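Local coordinates for protein alkaline phosphatase (Thermus thermophilus, PDB 7KWD) that probably hydrolyses phosphate monoesters as a homodimeric, zinc- and magnesium-dependent alkaline phosphatase, at residues H276-G284 and Q401-A410; Q345-L356 and E367-V375. One frame throughout, in Å; residues are numbered along the deposited sequence.

Interaction 1: residues H276-G284 and Q401-A410; sequences HANHLNDAG and QGVQPANTMA. With ZN (zinc ion), chain F.
Asn407 ND2 donates to His279 O at 2.9 Å, lying in the plane of that carbonyl, and this bond belongs to the closely packed part of the contact. Beside it the amides of Asn281 and Asn407 stack with planes only 18° apart, Asn281 CG lying 3.4 Å from Asn407 ND2. Small side chains close the rest of this zone, since Ala406 CB comes within 3.7 Å of Leu280 CB, and Ala410 CB rests against the CB and carbonyl of Asn281. The short helical segments 276-280 and 406-410 cross at -63°, their axes 9.8 Å apart at closest approach.

Asn281 owes its place to a Schellman motif that ends helix 273-280: with positive phi it is the C-prime residue, and Asp282 N bonds to Ala277 O. Its ND2 turns back to Asn278 O, nearly in line with that C=O, and also reaches Ser430 O, which fixes the amide flip and presents OD1 to Gln401 NE2 at 2.9 Å. The Gln401 amide stands steeply to that of Asn281, 75° apart, and its NE2 approaches tilted from the Asn281 carbonyl plane. This is the water-bridged side, although both residues are buried: a water donates to Asn281 OD1 at 2.7 Å and only weakly to Gln401 OE1, which also has Trp411 NE1 as a partner.

Toward the metal, Val403 CB packs on His279 O at 3.3 Å, while its CG2 branch approaches the imidazole obliquely. His279 NE2 binds zinc at 2.2 Å, with Asp275 and His433 as fellow ligands, and ND1 is hydrogen-bonded to Gly431 O. The ring also packs on Tyr332 of the second subunit.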
loop_
_atom_site.group_PDB
_atom_site.type_symbol
_atom_site.label_atom_id
_atom_site.label_comp_id
_atom_site.label_asym_id
_atom_site.label_seq_id
_atom_site.Cartn_x
_atom_site.Cartn_y
_atom_site.Cartn_z
ATOM N N HIS A 276 13.718 0.587 -9.121
ATOM C CA HIS A 276 13.955 1.124 -10.453
ATOM C C HIS A 276 12.825 0.764 -11.401
ATOM O O HIS A 276 12.356 1.605 -12.172
ATOM C CB HIS A 276 15.281 0.602 -11.005
ATOM C CG HIS A 276 16.455 1.015 -10.181
ATOM N ND1 HIS A 276 17.717 0.533 -10.398
ATOM C CD2 HIS A 276 16.549 1.845 -9.118
ATOM C CE1 HIS A 276 18.553 1.056 -9.519
ATOM N NE2 HIS A 276 17.869 1.857 -8.728
ATOM N N ALA A 277 12.388 -0.497 -11.378
ATOM C CA ALA A 277 11.288 -0.881 -12.246
ATOM C C ALA A 277 10.045 -0.100 -11.895
ATOM O O ALA A 277 9.268 0.274 -12.777
ATOM C CB ALA A 277 11.017 -2.378 -12.140
ATOM N N ASN A 278 9.820 0.134 -10.599
ATOM C CA ASN A 278 8.638 0.898 -10.216
ATOM C C ASN A 278 8.742 2.324 -10.709
ATOM O O ASN A 278 7.714 2.937 -11.040
ATOM C CB ASN A 278 8.435 0.864 -8.707
ATOM C CG ASN A 278 7.915 -0.498 -8.224
ATOM O OD1 ASN A 278 7.353 -1.276 -8.985
ATOM N ND2 ASN A 278 8.128 -0.775 -6.952
ATOM N N HIS A 279 9.970 2.878 -10.719
ATOM C CA HIS A 279 10.216 4.185 -11.324
ATOM C C HIS A 279 9.837 4.186 -12.806
ATOM O O HIS A 279 9.175 5.115 -13.285
ATOM C CB HIS A 279 11.688 4.569 -11.169
ATOM C CG HIS A 279 12.035 5.155 -9.840
ATOM N ND1 HIS A 279 11.363 6.233 -9.309
ATOM C CD2 HIS A 279 12.979 4.812 -8.928
ATOM C CE1 HIS A 279 11.893 6.547 -8.142
ATOM N NE2 HIS A 279 12.885 5.712 -7.901
ATOM N N LEU A 280 10.248 3.144 -13.551
ATOM C CA LEU A 280 9.851 3.055 -14.955
ATOM C C LEU A 280 8.337 2.885 -15.145
ATOM O O LEU A 280 7.835 3.123 -16.245
ATOM C CB LEU A 280 10.531 1.878 -15.649
ATOM C CG LEU A 280 12.022 1.709 -15.417
ATOM C CD1 LEU A 280 12.543 0.537 -16.173
ATOM C CD2 LEU A 280 12.742 2.954 -15.819
ATOM N N ASN A 281 7.611 2.468 -14.113
ATOM C CA ASN A 281 6.199 2.081 -14.220
ATOM C C ASN A 281 6.079 0.815 -15.062
ATOM O O ASN A 281 5.170 0.707 -15.883
ATOM C CB ASN A 281 5.325 3.173 -14.821
ATOM C CG ASN A 281 4.972 4.280 -13.845
ATOM O OD1 ASN A 281 4.089 5.063 -14.145
ATOM N ND2 ASN A 281 5.676 4.368 -12.704
ATOM N N ASP A 282 7.017 -0.106 -14.892
ATOM C CA ASP A 282 7.082 -1.351 -15.644
ATOM C C ASP A 282 6.742 -2.517 -14.710
ATOM O O ASP A 282 7.613 -3.118 -14.072
ATOM C CB ASP A 282 8.457 -1.513 -16.260
ATOM C CG ASP A 282 8.575 -2.765 -17.102
ATOM O OD1 ASP A 282 7.676 -3.643 -17.021
ATOM O OD2 ASP A 282 9.581 -2.884 -17.835
ATOM N N ALA A 283 5.453 -2.873 -14.682
ATOM C CA ALA A 283 4.993 -3.918 -13.774
ATOM C C ALA A 283 5.671 -5.258 -14.020
ATOM O O ALA A 283 5.887 -6.040 -13.076
ATOM C CB ALA A 283 3.467 -4.051 -13.895
ATOM N N GLY A 284 6.007 -5.555 -15.276
ATOM C CA GLY A 284 6.629 -6.842 -15.565
ATOM C C GLY A 284 8.060 -6.905 -15.066
ATOM O O GLY A 284 8.525 -7.951 -14.603
ATOM N N GLN A 401 4.229 12.076 -13.337
ATOM C CA GLN A 401 4.917 10.957 -13.980
ATOM C C GLN A 401 6.348 11.394 -14.305
ATOM O O GLN A 401 6.706 11.659 -15.453
ATOM C CB GLN A 401 4.138 10.516 -15.207
ATOM C CG GLN A 401 2.680 10.081 -14.939
ATOM C CD GLN A 401 2.531 8.634 -14.443
ATOM O OE1 GLN A 401 1.409 8.136 -14.315
ATOM N NE2 GLN A 401 3.655 7.971 -14.150
ATOM N N GLY A 402 7.195 11.403 -13.288
ATOM C CA GLY A 402 8.473 12.086 -13.337
ATOM C C GLY A 402 9.640 11.310 -13.911
ATOM O O GLY A 402 10.773 11.798 -13.893
ATOM N N VAL A 403 9.420 10.117 -14.421
ATOM C CA VAL A 403 10.490 9.285 -14.953
ATOM C C VAL A 403 10.187 9.026 -16.424
ATOM O O VAL A 403 9.157 8.417 -16.764
ATOM C CB VAL A 403 10.625 7.986 -14.150
ATOM C CG1 VAL A 403 11.603 7.047 -14.834
ATOM C CG2 VAL A 403 11.078 8.313 -12.699
ATOM N N GLN A 404 11.069 9.507 -17.296
ATOM C CA GLN A 404 10.785 9.554 -18.725
ATOM C C GLN A 404 12.013 9.149 -19.504
ATOM O O GLN A 404 13.138 9.400 -19.071
ATOM C CB GLN A 404 10.324 10.958 -19.140
ATOM C CG GLN A 404 9.081 11.449 -18.406
ATOM C CD GLN A 404 7.829 10.746 -18.905
ATOM O OE1 GLN A 404 7.899 9.983 -19.865
ATOM N NE2 GLN A 404 6.685 11.002 -18.260
ATOM N N PRO A 405 11.831 8.511 -20.668
ATOM C CA PRO A 405 10.506 8.346 -21.277
ATOM C C PRO A 405 9.678 7.144 -20.797
ATOM O O PRO A 405 8.580 6.935 -21.296
ATOM C CB PRO A 405 10.846 8.169 -22.760
ATOM C CG PRO A 405 12.166 7.449 -22.742
ATOM C CD PRO A 405 12.903 7.943 -21.510
ATOM N N ALA A 406 10.173 6.397 -19.810
ATOM C CA ALA A 406 9.527 5.138 -19.440
ATOM C C ALA A 406 8.064 5.320 -19.063
ATOM O O ALA A 406 7.228 4.477 -19.411
ATOM C CB ALA A 406 10.272 4.478 -18.287
ATOM N N ASN A 407 7.725 6.393 -18.333
ATOM C CA ASN A 407 6.341 6.537 -17.901
ATOM C C ASN A 407 5.412 6.810 -19.083
ATOM O O ASN A 407 4.247 6.404 -19.065
ATOM C CB ASN A 407 6.171 7.652 -16.852
ATOM C CG ASN A 407 6.787 7.319 -15.465
ATOM O OD1 ASN A 407 6.714 8.151 -14.564
ATOM N ND2 ASN A 407 7.390 6.138 -15.303
ATOM N N THR A 408 5.891 7.528 -20.105
ATOM C CA THR A 408 5.083 7.657 -21.317
ATOM C C THR A 408 4.914 6.294 -21.976
ATOM O O THR A 408 3.833 5.957 -22.478
ATOM C CB THR A 408 5.719 8.659 -22.288
ATOM O OG1 THR A 408 5.817 9.944 -21.657
ATOM C CG2 THR A 408 4.862 8.802 -23.556
ATOM N N MET A 409 5.973 5.480 -21.965
ATOM C CA MET A 409 5.853 4.117 -22.468
ATOM C C MET A 409 4.743 3.365 -21.741
ATOM O O MET A 409 3.943 2.659 -22.365
ATOM C CB MET A 409 7.200 3.408 -22.320
ATOM C CG MET A 409 8.270 3.982 -23.256
ATOM S SD MET A 409 9.934 3.364 -23.005
ATOM C CE MET A 409 9.824 1.732 -23.761
ATOM N N ALA A 410 4.656 3.524 -20.421
ATOM C CA ALA A 410 3.647 2.783 -19.677
ATOM C C ALA A 410 2.254 3.225 -20.079
ATOM O O ALA A 410 1.376 2.392 -20.336
ATOM C CB ALA A 410 3.862 2.963 -18.174
HETATM ZN ZN ZN F . 14.038 5.186 -6.076
HETATM O O HOH W 1 1.972 5.159 -15.820
#

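Interaction 2: residues Q345-L356 and E367-V375; sequences QRASFEHMLRVL and EAFRAMKGV
Ala368 begins the contact along 367-375, its CB lying 4.0 Å from Leu356 CD2 and also bordering the methyl of Met352. One residue on, Phe369 receives that methyl over a ring face: Met352 CE sits 3.6 Å from the ring centroid, a CH-pi contact within a Met-aromatic pair. The bend at chi3 of Met352 (62°) folds CE onto the ring, whereas its sulfur stands farther above the same ring.

This is a helix hairpin whose short segments 349-356 and 367-373 run roughly antiparallel, their axes at 140° and 10.6 Å apart at closest approach, joined through a short connection. Knobs-into-holes packing is met by Met352, which enters the hole formed by Ala368, Phe369, Met372 and Lys373. Met372 runs past Met352 in the opposite direction; its SD lies 3.6 Å from Ala347 CB and meets His351 at the ring edge, in plane. The Met372 carbonyl takes a nearly straight bond from Arg346 N at 2.8 Å, tying the residues before helix 349-356 to the end of helix 362-373.

Lys373 turns at chi2 (-61°), which carries its tail past the Met352 sulfur, in touch with Lys373 CG, to Ala347 and Gln345. NZ donates to Ala347 O at 2.8 Å, in the carbonyl plane, and to Gln345 OE1 from above the amide plane, and it forms a salt bridge with Asp282. CE lies 3.5 Å from Phe349 CE1, with NZ in an off-centre cation-pi contact. A methionine in its place would probably leave Asp282 without its countercharge and the Ala347 carbonyl without this donor. At its backbone, a water joins Lys373 O to Gln345 NE2.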
loop_
_atom_site.group_PDB
_atom_site.type_symbol
_atom_site.label_atom_id
_atom_site.label_comp_id
_atom_site.label_asym_id
_atom_site.label_seq_id
_atom_site.Cartn_x
_atom_site.Cartn_y
_atom_site.Cartn_z
ATOM N N GLN A 345 5.552 -10.961 -21.274
ATOM C CA GLN A 345 6.631 -9.975 -21.294
ATOM C C GLN A 345 7.992 -10.658 -21.292
ATOM O O GLN A 345 8.186 -11.704 -20.675
ATOM C CB GLN A 345 6.498 -9.017 -20.118
ATOM C CG GLN A 345 5.246 -8.192 -20.229
ATOM C CD GLN A 345 5.279 -6.988 -19.354
ATOM O OE1 GLN A 345 6.284 -6.704 -18.736
ATOM N NE2 GLN A 345 4.180 -6.251 -19.315
ATOM N N ARG A 346 8.929 -10.075 -22.049
ATOM C CA ARG A 346 10.241 -10.663 -22.253
ATOM C C ARG A 346 11.378 -9.659 -22.061
ATOM O O ARG A 346 12.550 -10.054 -22.159
ATOM C CB ARG A 346 10.356 -11.286 -23.664
ATOM C CG ARG A 346 9.477 -12.517 -23.914
ATOM C CD ARG A 346 10.004 -13.748 -23.192
ATOM N NE ARG A 346 9.109 -14.876 -23.384
ATOM C CZ ARG A 346 8.036 -15.122 -22.644
ATOM N NH1 ARG A 346 7.712 -14.325 -21.627
ATOM N NH2 ARG A 346 7.293 -16.184 -22.907
ATOM N N ALA A 347 11.081 -8.385 -21.799
ATOM C CA ALA A 347 12.143 -7.424 -21.517
ATOM C C ALA A 347 11.552 -6.217 -20.788
ATOM O O ALA A 347 10.337 -5.989 -20.781
ATOM C CB ALA A 347 12.855 -6.976 -22.809
ATOM N N SER A 348 12.440 -5.456 -20.156
ATOM C CA SER A 348 12.056 -4.233 -19.475
ATOM C C SER A 348 12.021 -3.046 -20.436
ATOM O O SER A 348 12.596 -3.078 -21.517
ATOM C CB SER A 348 13.064 -3.929 -18.370
ATOM O OG SER A 348 14.351 -3.670 -18.944
ATOM N N PHE A 349 11.367 -1.967 -19.999
ATOM C CA PHE A 349 11.438 -0.696 -20.715
ATOM C C PHE A 349 12.884 -0.242 -20.912
ATOM O O PHE A 349 13.200 0.413 -21.908
ATOM C CB PHE A 349 10.665 0.375 -19.941
ATOM C CG PHE A 349 9.154 0.268 -20.040
ATOM C CD1 PHE A 349 8.544 -0.384 -21.096
ATOM C CD2 PHE A 349 8.345 0.856 -19.074
ATOM C CE1 PHE A 349 7.166 -0.443 -21.182
ATOM C CE2 PHE A 349 6.977 0.785 -19.153
ATOM C CZ PHE A 349 6.386 0.143 -20.217
ATOM N N GLU A 350 13.758 -0.539 -19.952
ATOM C CA GLU A 350 15.154 -0.112 -20.020
ATOM C C GLU A 350 15.866 -0.793 -21.165
ATOM O O GLU A 350 16.666 -0.173 -21.878
ATOM C CB GLU A 350 15.848 -0.423 -18.693
ATOM C CG GLU A 350 17.369 -0.330 -18.707
ATOM C CD GLU A 350 17.981 -0.640 -17.334
ATOM O OE1 GLU A 350 18.489 -1.768 -17.140
ATOM O OE2 GLU A 350 17.940 0.239 -16.446
ATOM N N HIS A 351 15.584 -2.077 -21.349
ATOM C CA HIS A 351 16.200 -2.821 -22.441
ATOM C C HIS A 351 15.595 -2.418 -23.772
ATOM O O HIS A 351 16.322 -2.156 -24.735
ATOM C CB HIS A 351 16.028 -4.292 -22.168
ATOM C CG HIS A 351 16.644 -5.178 -23.187
ATOM N ND1 HIS A 351 17.952 -5.594 -23.108
ATOM C CD2 HIS A 351 16.120 -5.761 -24.288
ATOM C CE1 HIS A 351 18.205 -6.403 -24.117
ATOM N NE2 HIS A 351 17.110 -6.525 -24.844
ATOM N N MET A 352 14.268 -2.298 -23.826
ATOM C CA MET A 352 13.617 -1.754 -25.008
ATOM C C MET A 352 14.262 -0.440 -25.425
ATOM O O MET A 352 14.664 -0.277 -26.577
ATOM C CB MET A 352 12.119 -1.572 -24.747
ATOM C CG MET A 352 11.371 -2.923 -24.601
ATOM S SD MET A 352 9.657 -2.809 -23.978
ATOM C CE MET A 352 8.945 -1.802 -25.354
ATOM N N LEU A 353 14.386 0.510 -24.493
ATOM C CA LEU A 353 14.984 1.795 -24.837
ATOM C C LEU A 353 16.393 1.598 -25.389
ATOM O O LEU A 353 16.795 2.243 -26.362
ATOM C CB LEU A 353 15.015 2.693 -23.616
ATOM C CG LEU A 353 14.009 3.824 -23.460
ATOM C CD1 LEU A 353 12.870 3.779 -24.452
ATOM C CD2 LEU A 353 13.438 3.860 -22.025
ATOM N N ARG A 354 17.155 0.698 -24.790
ATOM C CA ARG A 354 18.495 0.424 -25.290
ATOM C C ARG A 354 18.431 -0.089 -26.724
ATOM O O ARG A 354 19.137 0.404 -27.604
ATOM C CB ARG A 354 19.149 -0.565 -24.336
ATOM C CG ARG A 354 20.614 -0.765 -24.432
ATOM C CD ARG A 354 21.006 -1.788 -23.361
ATOM N NE ARG A 354 20.859 -1.250 -22.003
ATOM C CZ ARG A 354 20.388 -1.914 -20.937
ATOM N NH1 ARG A 354 19.967 -3.192 -21.015
ATOM N NH2 ARG A 354 20.341 -1.275 -19.767
ATOM N N VAL A 355 17.532 -1.035 -26.985
ATOM C CA VAL A 355 17.376 -1.616 -28.314
ATOM C C VAL A 355 16.972 -0.559 -29.333
ATOM O O VAL A 355 17.431 -0.560 -30.481
ATOM C CB VAL A 355 16.321 -2.742 -28.269
ATOM C CG1 VAL A 355 15.701 -2.896 -29.648
ATOM C CG2 VAL A 355 16.901 -4.015 -27.760
ATOM N N LEU A 356 16.052 0.315 -28.939
ATOM C CA LEU A 356 15.483 1.305 -29.837
ATOM C C LEU A 356 16.469 2.409 -30.203
ATOM O O LEU A 356 16.333 3.032 -31.265
ATOM C CB LEU A 356 14.263 1.918 -29.171
ATOM C CG LEU A 356 13.012 1.045 -29.147
ATOM C CD1 LEU A 356 11.958 1.728 -28.286
ATOM C CD2 LEU A 356 12.496 0.793 -30.566
ATOM N N GLU A 367 7.223 -2.565 -33.014
ATOM C CA GLU A 367 7.755 -3.919 -33.008
ATOM C C GLU A 367 8.343 -4.266 -31.649
ATOM O O GLU A 367 8.214 -5.410 -31.190
ATOM C CB GLU A 367 8.798 -4.082 -34.110
ATOM C CG GLU A 367 9.578 -5.385 -34.072
ATOM C CD GLU A 367 8.715 -6.636 -34.103
ATOM O OE1 GLU A 367 7.483 -6.542 -34.349
ATOM O OE2 GLU A 367 9.292 -7.721 -33.875
ATOM N N ALA A 368 8.995 -3.297 -30.990
ATOM C CA ALA A 368 9.588 -3.559 -29.678
ATOM C C ALA A 368 8.516 -3.917 -28.650
ATOM O O ALA A 368 8.652 -4.900 -27.913
ATOM C CB ALA A 368 10.393 -2.345 -29.216
ATOM N N PHE A 369 7.424 -3.153 -28.618
ATOM C CA PHE A 369 6.320 -3.482 -27.724
ATOM C C PHE A 369 5.709 -4.844 -28.043
ATOM O O PHE A 369 5.346 -5.595 -27.124
ATOM C CB PHE A 369 5.263 -2.392 -27.797
ATOM C CG PHE A 369 5.525 -1.252 -26.867
ATOM C CD1 PHE A 369 6.466 -0.302 -27.190
ATOM C CD2 PHE A 369 4.827 -1.133 -25.666
ATOM C CE1 PHE A 369 6.718 0.755 -26.332
ATOM C CE2 PHE A 369 5.067 -0.079 -24.809
ATOM C CZ PHE A 369 6.022 0.868 -25.143
ATOM N N ARG A 370 5.558 -5.169 -29.334
ATOM C CA ARG A 370 5.060 -6.484 -29.720
ATOM C C ARG A 370 5.978 -7.579 -29.201
ATOM O O ARG A 370 5.532 -8.539 -28.567
ATOM C CB ARG A 370 4.941 -6.569 -31.248
ATOM C CG ARG A 370 3.997 -7.664 -31.806
ATOM C CD ARG A 370 4.342 -8.045 -33.274
ATOM N NE ARG A 370 5.735 -8.484 -33.402
ATOM C CZ ARG A 370 6.198 -9.632 -32.908
ATOM N NH1 ARG A 370 5.369 -10.453 -32.290
ATOM N NH2 ARG A 370 7.482 -9.964 -33.025
ATOM N N ALA A 371 7.265 -7.461 -29.464
ATOM C CA ALA A 371 8.157 -8.562 -29.154
ATOM C C ALA A 371 8.463 -8.684 -27.667
ATOM O O ALA A 371 8.618 -9.796 -27.167
ATOM C CB ALA A 371 9.455 -8.390 -29.938
ATOM N N MET A 372 8.525 -7.579 -26.942
ATOM C CA MET A 372 9.009 -7.612 -25.573
ATOM C C MET A 372 7.933 -7.385 -24.526
ATOM O O MET A 372 8.135 -7.793 -23.378
ATOM C CB MET A 372 10.147 -6.591 -25.423
ATOM C CG MET A 372 11.400 -7.016 -26.231
ATOM S SD MET A 372 12.793 -5.853 -26.200
ATOM C CE MET A 372 12.605 -5.063 -27.808
ATOM N N LYS A 373 6.784 -6.812 -24.897
ATOM C CA LYS A 373 5.652 -6.694 -23.989
ATOM C C LYS A 373 4.406 -7.477 -24.398
ATOM O O LYS A 373 3.476 -7.554 -23.596
ATOM C CB LYS A 373 5.270 -5.211 -23.826
ATOM C CG LYS A 373 6.373 -4.384 -23.130
ATOM C CD LYS A 373 6.650 -4.906 -21.713
ATOM C CE LYS A 373 7.473 -3.896 -20.878
ATOM N NZ LYS A 373 8.180 -4.609 -19.761
ATOM N N GLY A 374 4.369 -8.084 -25.585
ATOM C CA GLY A 374 3.163 -8.728 -26.057
ATOM C C GLY A 374 2.016 -7.768 -26.323
ATOM O O GLY A 374 0.852 -8.137 -26.164
ATOM N N VAL A 375 2.324 -6.538 -26.711
ATOM C CA VAL A 375 1.355 -5.455 -26.839
ATOM C C VAL A 375 1.354 -4.981 -28.289
ATOM O O VAL A 375 2.418 -4.868 -28.909
ATOM C CB VAL A 375 1.701 -4.279 -25.892
ATOM C CG1 VAL A 375 1.003 -2.972 -26.309
ATOM C CG2 VAL A 375 1.336 -4.625 -24.449
HETATM O O HOH W 2 2.251 -6.754 -21.212
#

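In the fold
Interaction 2 (345-356 with 367-375) is nested in the chain between the two halves of interaction 1 (276-284 with 401-410), and their centres lie 13 Å apart on the same side of the chain's centre. Asp282 joins them: its OD2 forms a salt bridge with Lys373 NZ at 2.9 Å and probably accepts from Phe349 N at 3.0 Å. Packing adds a second link, as Phe349 and Met352 touch Met409, and Phe349 also touches Ala410, both on helix 406-412. The helix pair 349-356/362-373 thus meets both helix 406-412 and the turn that follows helix 273-280, the helix carrying the zinc ligands Asp275 and His279.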